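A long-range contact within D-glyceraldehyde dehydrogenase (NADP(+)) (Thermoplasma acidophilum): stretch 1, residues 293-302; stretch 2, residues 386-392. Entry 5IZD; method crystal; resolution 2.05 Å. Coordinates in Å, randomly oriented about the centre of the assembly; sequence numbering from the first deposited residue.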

# COMPACT_ATOMS: atom_id res chain seq x y z
N ILE A 293 -42.13 14.24 -5.36
CA ILE A 293 -41.89 14.23 -6.80
C ILE A 293 -42.27 12.89 -7.51
O ILE A 293 -42.08 12.80 -8.71
N TYR A 294 -42.77 11.90 -6.78
CA TYR A 294 -43.10 10.59 -7.28
C TYR A 294 -44.04 10.68 -8.49
O TYR A 294 -43.80 10.02 -9.49
N ASP A 295 -45.07 11.52 -8.42
CA ASP A 295 -46.07 11.57 -9.51
C ASP A 295 -45.50 12.11 -10.82
O ASP A 295 -45.68 11.48 -11.88
N THR A 296 -44.79 13.24 -10.76
CA THR A 296 -44.08 13.75 -11.95
C THR A 296 -43.02 12.78 -12.44
O THR A 296 -42.98 12.51 -13.67
N PHE A 297 -42.22 12.26 -11.51
CA PHE A 297 -41.17 11.31 -11.88
C PHE A 297 -41.74 10.09 -12.66
O PHE A 297 -41.29 9.78 -13.77
N MET A 298 -42.72 9.41 -12.07
CA MET A 298 -43.29 8.21 -12.70
C MET A 298 -43.94 8.45 -14.05
O MET A 298 -43.82 7.62 -14.94
N SER A 299 -44.60 9.60 -14.19
CA SER A 299 -45.23 10.04 -15.44
C SER A 299 -44.16 10.25 -16.53
O SER A 299 -44.26 9.71 -17.62
N ARG A 300 -43.09 10.98 -16.19
CA ARG A 300 -42.01 11.25 -17.13
C ARG A 300 -41.34 9.92 -17.51
O ARG A 300 -41.03 9.69 -18.68
N PHE A 301 -41.17 9.03 -16.53
CA PHE A 301 -40.47 7.76 -16.75
C PHE A 301 -41.28 6.82 -17.65
O PHE A 301 -40.71 6.16 -18.53
N VAL A 302 -42.58 6.77 -17.42
CA VAL A 302 -43.48 6.05 -18.33
C VAL A 302 -43.40 6.60 -19.77
O VAL A 302 -43.26 5.82 -20.75
N VAL A 386 -38.16 -4.78 -16.22
CA VAL A 386 -39.32 -4.71 -15.36
C VAL A 386 -38.87 -4.05 -14.04
O VAL A 386 -37.85 -4.46 -13.48
N ILE A 387 -39.62 -3.08 -13.54
CA ILE A 387 -39.29 -2.47 -12.26
C ILE A 387 -40.56 -2.02 -11.55
O ILE A 387 -41.50 -1.57 -12.18
N GLY A 388 -40.59 -2.17 -10.22
CA GLY A 388 -41.61 -1.58 -9.36
C GLY A 388 -41.06 -0.35 -8.69
O GLY A 388 -39.82 -0.27 -8.49
N ALA A 389 -41.97 0.55 -8.31
CA ALA A 389 -41.66 1.81 -7.70
C ALA A 389 -42.47 2.00 -6.42
O ALA A 389 -43.61 1.55 -6.31
N ARG A 390 -41.86 2.68 -5.46
CA ARG A 390 -42.49 2.95 -4.17
C ARG A 390 -42.06 4.32 -3.65
O ARG A 390 -40.96 4.79 -3.94
N LYS A 391 -42.94 4.95 -2.89
CA LYS A 391 -42.67 6.29 -2.31
C LYS A 391 -41.74 6.16 -1.14
O LYS A 391 -41.74 5.13 -0.47
N ILE A 392 -40.94 7.20 -0.92
CA ILE A 392 -40.27 7.38 0.34
C ILE A 392 -40.45 8.84 0.87
O ILE A 392 -40.83 9.76 0.11

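What forms the apolar centre of the contact? The strand offers A389, whose CB points toward the helix, and two helical side chains one turn apart close on it. M298 also points toward the strand; with chi1, chi2 and chi3 all m, its thioether chain bends so that CE lies 3.6 Å from A389 CB. Y294, chi1 t, brings its ring to the same methyl, CE2 standing 4.0 Å from A389 CB. Both therefore meet at one methyl group, and their side chains span the gap between the helix and strand axes, which come no closer than 10.2 Å.

How does the packing continue along the helix? The two elements run nearly antiparallel, at 163°, so moving forward along the helix means moving back along the strand. F301, chi1 t, therefore meets I387, which is t at both chi1 and chi2. Both point toward the opposing stretch, and I387 CG2 sits at the edge of the phenyl ring, 3.9 Å from F301 CE2. Between I387 and A389, G388 has no side chain to add to the interface.

What covers the tyrosine at the other end? K391 leaves its backbone sideways, with chi1 m and the remaining chi angles t. Its aliphatic part crosses one face of the Y294 ring, where CG makes a CH-pi contact 4.1 Å from the ring centroid; the Y294 hydroxyl makes no hydrogen bond to the strand.

Where does the contact become polar? Beyond the ring, the extended K391 chain carries its ammonium to the exposed margin. D295, chi1 m, starts sideways, but its carboxylate end comes nearer. No direct hydrogen bond links the stretches; instead, a water donates to D295 OD1 at 2.7 Å and accepts a weak hydrogen bond from K391 NZ at 3.3 Å.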

# COMPACT_ATOMS: atom_id res chain seq x y z
CB ILE A 293 -40.41 14.57 -7.18
CG1 ILE A 293 -39.44 13.67 -6.43
CG2 ILE A 293 -40.08 16.03 -6.91
CD1 ILE A 293 -38.08 13.51 -7.07
CB TYR A 294 -43.72 9.73 -6.16
CG TYR A 294 -44.16 8.34 -6.57
CD1 TYR A 294 -45.42 8.14 -7.16
CD2 TYR A 294 -43.34 7.24 -6.40
CE1 TYR A 294 -45.83 6.88 -7.56
CE2 TYR A 294 -43.74 5.96 -6.83
CZ TYR A 294 -44.99 5.78 -7.39
OH TYR A 294 -45.43 4.56 -7.84
CB ASP A 295 -47.31 12.38 -9.11
CG ASP A 295 -48.11 11.72 -8.00
OD1 ASP A 295 -48.28 10.48 -7.95
OD2 ASP A 295 -48.61 12.45 -7.14
CB THR A 296 -43.39 15.09 -11.73
OG1 THR A 296 -44.39 16.04 -11.47
CG2 THR A 296 -42.70 15.57 -13.01
CB PHE A 297 -40.34 10.85 -10.68
CG PHE A 297 -39.10 10.09 -11.06
CD1 PHE A 297 -39.14 8.73 -11.35
CD2 PHE A 297 -37.88 10.73 -11.17
CE1 PHE A 297 -38.00 8.04 -11.71
CE2 PHE A 297 -36.74 10.05 -11.55
CZ PHE A 297 -36.79 8.71 -11.80
CB MET A 298 -44.32 7.54 -11.80
CG MET A 298 -43.75 6.98 -10.51
SD MET A 298 -42.29 5.97 -10.72
CE MET A 298 -42.97 4.57 -11.65
CB SER A 299 -46.00 11.34 -15.13
OG SER A 299 -46.45 11.99 -16.29
CB ARG A 300 -40.99 12.27 -16.55
CG ARG A 300 -41.59 13.67 -16.41
CD ARG A 300 -40.58 14.77 -16.13
NE ARG A 300 -39.64 14.82 -17.25
CZ ARG A 300 -38.44 15.39 -17.23
NH1 ARG A 300 -37.98 16.01 -16.15
NH2 ARG A 300 -37.70 15.36 -18.34
CB PHE A 301 -40.20 7.04 -15.41
CG PHE A 301 -39.55 5.69 -15.56
CD1 PHE A 301 -38.40 5.53 -16.34
CD2 PHE A 301 -40.03 4.58 -14.84
CE1 PHE A 301 -37.79 4.28 -16.44
CE2 PHE A 301 -39.40 3.34 -14.94
CZ PHE A 301 -38.29 3.19 -15.76
CB VAL A 302 -44.92 6.04 -17.78
CG1 VAL A 302 -45.86 5.46 -18.84
CG2 VAL A 302 -44.98 5.24 -16.49
CB VAL A 386 -39.84 -6.13 -14.99
CG1 VAL A 386 -41.06 -6.03 -14.09
CG2 VAL A 386 -40.14 -6.98 -16.22
CB ILE A 387 -38.25 -1.33 -12.45
CG1 ILE A 387 -37.69 -0.84 -11.09
CG2 ILE A 387 -38.85 -0.15 -13.21
CD1 ILE A 387 -36.38 -0.07 -11.19
CB ALA A 389 -41.91 2.96 -8.65
CB ARG A 390 -42.13 1.86 -3.16
CG ARG A 390 -42.84 2.00 -1.82
CD ARG A 390 -42.07 1.32 -0.71
NE ARG A 390 -42.78 1.36 0.56
CZ ARG A 390 -42.56 2.25 1.52
NH1 ARG A 390 -41.64 3.19 1.35
NH2 ARG A 390 -43.26 2.21 2.64
CB LYS A 391 -43.93 6.97 -1.80
CG LYS A 391 -44.84 7.48 -2.90
CD LYS A 391 -46.21 7.93 -2.40
CE LYS A 391 -47.12 8.09 -3.60
NZ LYS A 391 -48.38 8.70 -3.11
CB ILE A 392 -38.77 7.04 0.26
CG1 ILE A 392 -38.09 7.93 -0.80
CG2 ILE A 392 -38.55 5.54 0.04
CD1 ILE A 392 -36.59 7.82 -0.86
O HOH W 1 -49.48 8.82 -6.20